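Local coordinates for protein putative aspartate aminotransferase (Thermus thermophilus, PDB 1IUG) that probably transfers amino groups between amino acids and 2-oxo acids, using pyridoxal 5'-phosphate as cofactor, in the manner of a class-V aminotransferase, at residues A[36-40]-A[52-56]. Residue numbers count along the deposited sequence, not the author numbering.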
ATOM      1  N   PHE A  36     -12.274 -11.445  -1.460  1.00 28.11           N
ATOM      2  CA  PHE A  36     -12.247 -10.155  -0.778  1.00 27.59           C
ATOM      3  C   PHE A  36     -13.339 -10.118   0.290  1.00 26.24           C
ATOM      4  O   PHE A  36     -13.075  -9.768   1.437  1.00 26.62           O
ATOM      5  CB  PHE A  36     -12.440  -9.016  -1.781  1.00 25.86           C
ATOM      6  CG  PHE A  36     -11.900  -7.703  -1.310  1.00 28.54           C
ATOM      7  CD1 PHE A  36     -10.543  -7.410  -1.444  1.00 28.02           C
ATOM      8  CD2 PHE A  36     -12.739  -6.754  -0.728  1.00 27.80           C
ATOM      9  CE1 PHE A  36     -10.027  -6.190  -1.006  1.00 28.99           C
ATOM     10  CE2 PHE A  36     -12.235  -5.534  -0.287  1.00 28.85           C
ATOM     11  CZ  PHE A  36     -10.873  -5.248  -0.427  1.00 28.48           C
ATOM     12  N   LEU A  37     -14.557 -10.491  -0.093  1.00 26.28           N
ATOM     13  CA  LEU A  37     -15.683 -10.533   0.841  1.00 27.76           C
ATOM     14  C   LEU A  37     -15.408 -11.530   1.963  1.00 27.85           C
ATOM     15  O   LEU A  37     -15.791 -11.308   3.111  1.00 29.15           O
ATOM     16  CB  LEU A  37     -16.971 -10.930   0.117  1.00 27.02           C
ATOM     17  CG  LEU A  37     -17.728  -9.795  -0.568  1.00 29.73           C
ATOM     18  CD1 LEU A  37     -18.872 -10.361  -1.393  1.00 30.28           C
ATOM     19  CD2 LEU A  37     -18.247  -8.820   0.480  1.00 29.45           C
ATOM     20  N   LYS A  38     -14.742 -12.627   1.616  1.00 27.95           N
ATOM     21  CA  LYS A  38     -14.382 -13.664   2.575  1.00 29.58           C
ATOM     22  C   LYS A  38     -13.453 -13.043   3.624  1.00 27.71           C
ATOM     23  O   LYS A  38     -13.664 -13.193   4.825  1.00 27.05           O
ATOM     24  CB  LYS A  38     -13.658 -14.800   1.849  1.00 33.01           C
ATOM     25  CG  LYS A  38     -14.003 -16.214   2.304  1.00 40.05           C
ATOM     26  CD  LYS A  38     -13.687 -16.447   3.771  1.00 46.50           C
ATOM     27  CE  LYS A  38     -14.028 -17.871   4.229  1.00 50.80           C
ATOM     28  NZ  LYS A  38     -14.592 -18.744   3.154  1.00 55.31           N
ATOM     29  N   ALA A  39     -12.430 -12.331   3.160  1.00 27.09           N
ATOM     30  CA  ALA A  39     -11.478 -11.684   4.062  1.00 25.06           C
ATOM     31  C   ALA A  39     -12.181 -10.657   4.945  1.00 23.04           C
ATOM     32  O   ALA A  39     -11.926 -10.601   6.143  1.00 23.46           O
ATOM     33  CB  ALA A  39     -10.354 -11.033   3.267  1.00 23.21           C
ATOM     34  N   ARG A  40     -13.070  -9.864   4.340  1.00 22.73           N
ATOM     35  CA  ARG A  40     -13.857  -8.838   5.040  1.00 25.35           C
ATOM     36  C   ARG A  40     -14.523  -9.510   6.256  1.00 25.56           C
ATOM     37  O   ARG A  40     -14.382  -9.058   7.396  1.00 25.34           O
ATOM     38  CB  ARG A  40     -14.992  -8.336   4.133  1.00 27.70           C
ATOM     39  CG  ARG A  40     -14.690  -7.461   2.895  1.00 33.32           C
ATOM     40  CD  ARG A  40     -14.033  -6.111   3.146  1.00 32.21           C
ATOM     41  NE  ARG A  40     -14.771  -5.244   4.073  1.00 35.19           N
ATOM     42  CZ  ARG A  40     -16.095  -5.071   4.137  1.00 31.95           C
ATOM     43  NH1 ARG A  40     -16.933  -5.691   3.313  1.00 30.10           N
ATOM     44  NH2 ARG A  40     -16.591  -4.317   5.103  1.00 30.28           N
ATOM     45  N   GLU A  52     -18.003  -2.885  10.323  1.00 28.45           N
ATOM     46  CA  GLU A  52     -17.314  -3.231   9.083  1.00 27.87           C
ATOM     47  C   GLU A  52     -15.806  -3.062   9.190  1.00 26.44           C
ATOM     48  O   GLU A  52     -15.313  -2.207   9.921  1.00 27.74           O
ATOM     49  CB  GLU A  52     -17.810  -2.343   7.936  1.00 28.29           C
ATOM     50  CG  GLU A  52     -19.310  -2.371   7.678  1.00 30.54           C
ATOM     51  CD  GLU A  52     -19.799  -3.668   7.051  1.00 33.82           C
ATOM     52  OE1 GLU A  52     -18.982  -4.439   6.504  1.00 32.45           O
ATOM     53  OE2 GLU A  52     -21.022  -3.913   7.099  1.00 38.14           O
ATOM     54  N   VAL A  53     -15.079  -3.895   8.460  1.00 25.11           N
ATOM     55  CA  VAL A  53     -13.628  -3.811   8.435  1.00 25.31           C
ATOM     56  C   VAL A  53     -13.232  -3.493   6.997  1.00 25.26           C
ATOM     57  O   VAL A  53     -13.675  -4.160   6.058  1.00 25.49           O
ATOM     58  CB  VAL A  53     -12.950  -5.125   8.885  1.00 26.16           C
ATOM     59  CG1 VAL A  53     -11.435  -4.932   8.941  1.00 23.82           C
ATOM     60  CG2 VAL A  53     -13.477  -5.554  10.252  1.00 23.89           C
ATOM     61  N   LEU A  54     -12.466  -2.421   6.827  1.00 23.07           N
ATOM     62  CA  LEU A  54     -12.013  -2.012   5.504  1.00 22.87           C
ATOM     63  C   LEU A  54     -10.554  -2.412   5.277  1.00 23.56           C
ATOM     64  O   LEU A  54      -9.713  -2.266   6.168  1.00 23.07           O
ATOM     65  CB  LEU A  54     -12.183  -0.500   5.335  1.00 21.22           C
ATOM     66  CG  LEU A  54     -13.631   0.000   5.400  1.00 22.47           C
ATOM     67  CD1 LEU A  54     -13.670   1.515   5.355  1.00 23.06           C
ATOM     68  CD2 LEU A  54     -14.440  -0.598   4.258  1.00 20.58           C
ATOM     69  N   ILE A  55     -10.281  -2.962   4.095  1.00 21.96           N
ATOM     70  CA  ILE A  55      -8.940  -3.384   3.714  1.00 21.90           C
ATOM     71  C   ILE A  55      -8.297  -2.294   2.859  1.00 23.82           C
ATOM     72  O   ILE A  55      -8.810  -1.944   1.792  1.00 23.95           O
ATOM     73  CB  ILE A  55      -8.975  -4.689   2.903  1.00 21.99           C
ATOM     74  CG1 ILE A  55      -9.651  -5.795   3.720  1.00 19.78           C
ATOM     75  CG2 ILE A  55      -7.563  -5.088   2.477  1.00 16.43           C
ATOM     76  CD1 ILE A  55      -9.718  -7.125   3.009  1.00 19.59           C
ATOM     77  N   LEU A  56      -7.182  -1.753   3.341  1.00 23.73           N
ATOM     78  CA  LEU A  56      -6.466  -0.694   2.630  1.00 23.17           C
ATOM     79  C   LEU A  56      -5.104  -1.186   2.172  1.00 22.76           C
ATOM     80  O   LEU A  56      -4.428  -1.931   2.883  1.00 22.91           O
ATOM     81  CB  LEU A  56      -6.275   0.522   3.539  1.00 22.63           C
ATOM     82  CG  LEU A  56      -7.511   1.123   4.220  1.00 25.13           C
ATOM     83  CD1 LEU A  56      -7.081   2.320   5.043  1.00 26.09           C
ATOM     84  CD2 LEU A  56      -8.561   1.531   3.202  1.00 22.37           C
TER
HETATM   85  O   HOH W   1     -16.012  -6.486   7.424  1.00 26.71           O
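The axes of the helical segment 36-40 and the strand segment 52-56 approach to 9.2 Å, their directions 127° apart, and the CA atoms come nearest at R40 and V53, 6.1 Å. An edge strand leaves one row of backbone N–H and C=O groups without a strand partner, and other parts of the chain may satisfy them; at V53 the R40 side chain and a water do so, while Q222 takes I55 O. On its other side the strand pairs antiparallel with strand 193-198, E52, L54 and L56 bonding to L198, V196 and G194, which leaves the N and O of V53 facing the helix. R40 meets the oxygen directly and the nitrogen only through a water. Its side chain, m at chi1, chi2 and chi3, curls so that its guanidinium reaches the strand: NE donates to V53 O at 2.5 Å, while NH2 adds a weak bond to the same oxygen at 3.1 Å. The water accepts from V53 N at 2.9 Å and donates weakly to R40 O at 3.0 Å. NH2 of R40 also forms a salt bridge with E52 OE1 at 2.8 Å. Further along, I55 points toward the helix: its CD1 lies over the F36 ring in a CH-pi contact, 4.3 Å from the centroid, and 4.0 Å from A39 CB, while F36 CZ rests 3.9 Å from I55 CB. The arrangement belongs to the large mixed sheet of the PLP-dependent aminotransferase fold, away from the cofactor lysine. Its chemistry implies that a buried arginine can satisfy an edge carbonyl, V53 O, while its charge is paired with E52 and apolar side chains close the rest of the interface.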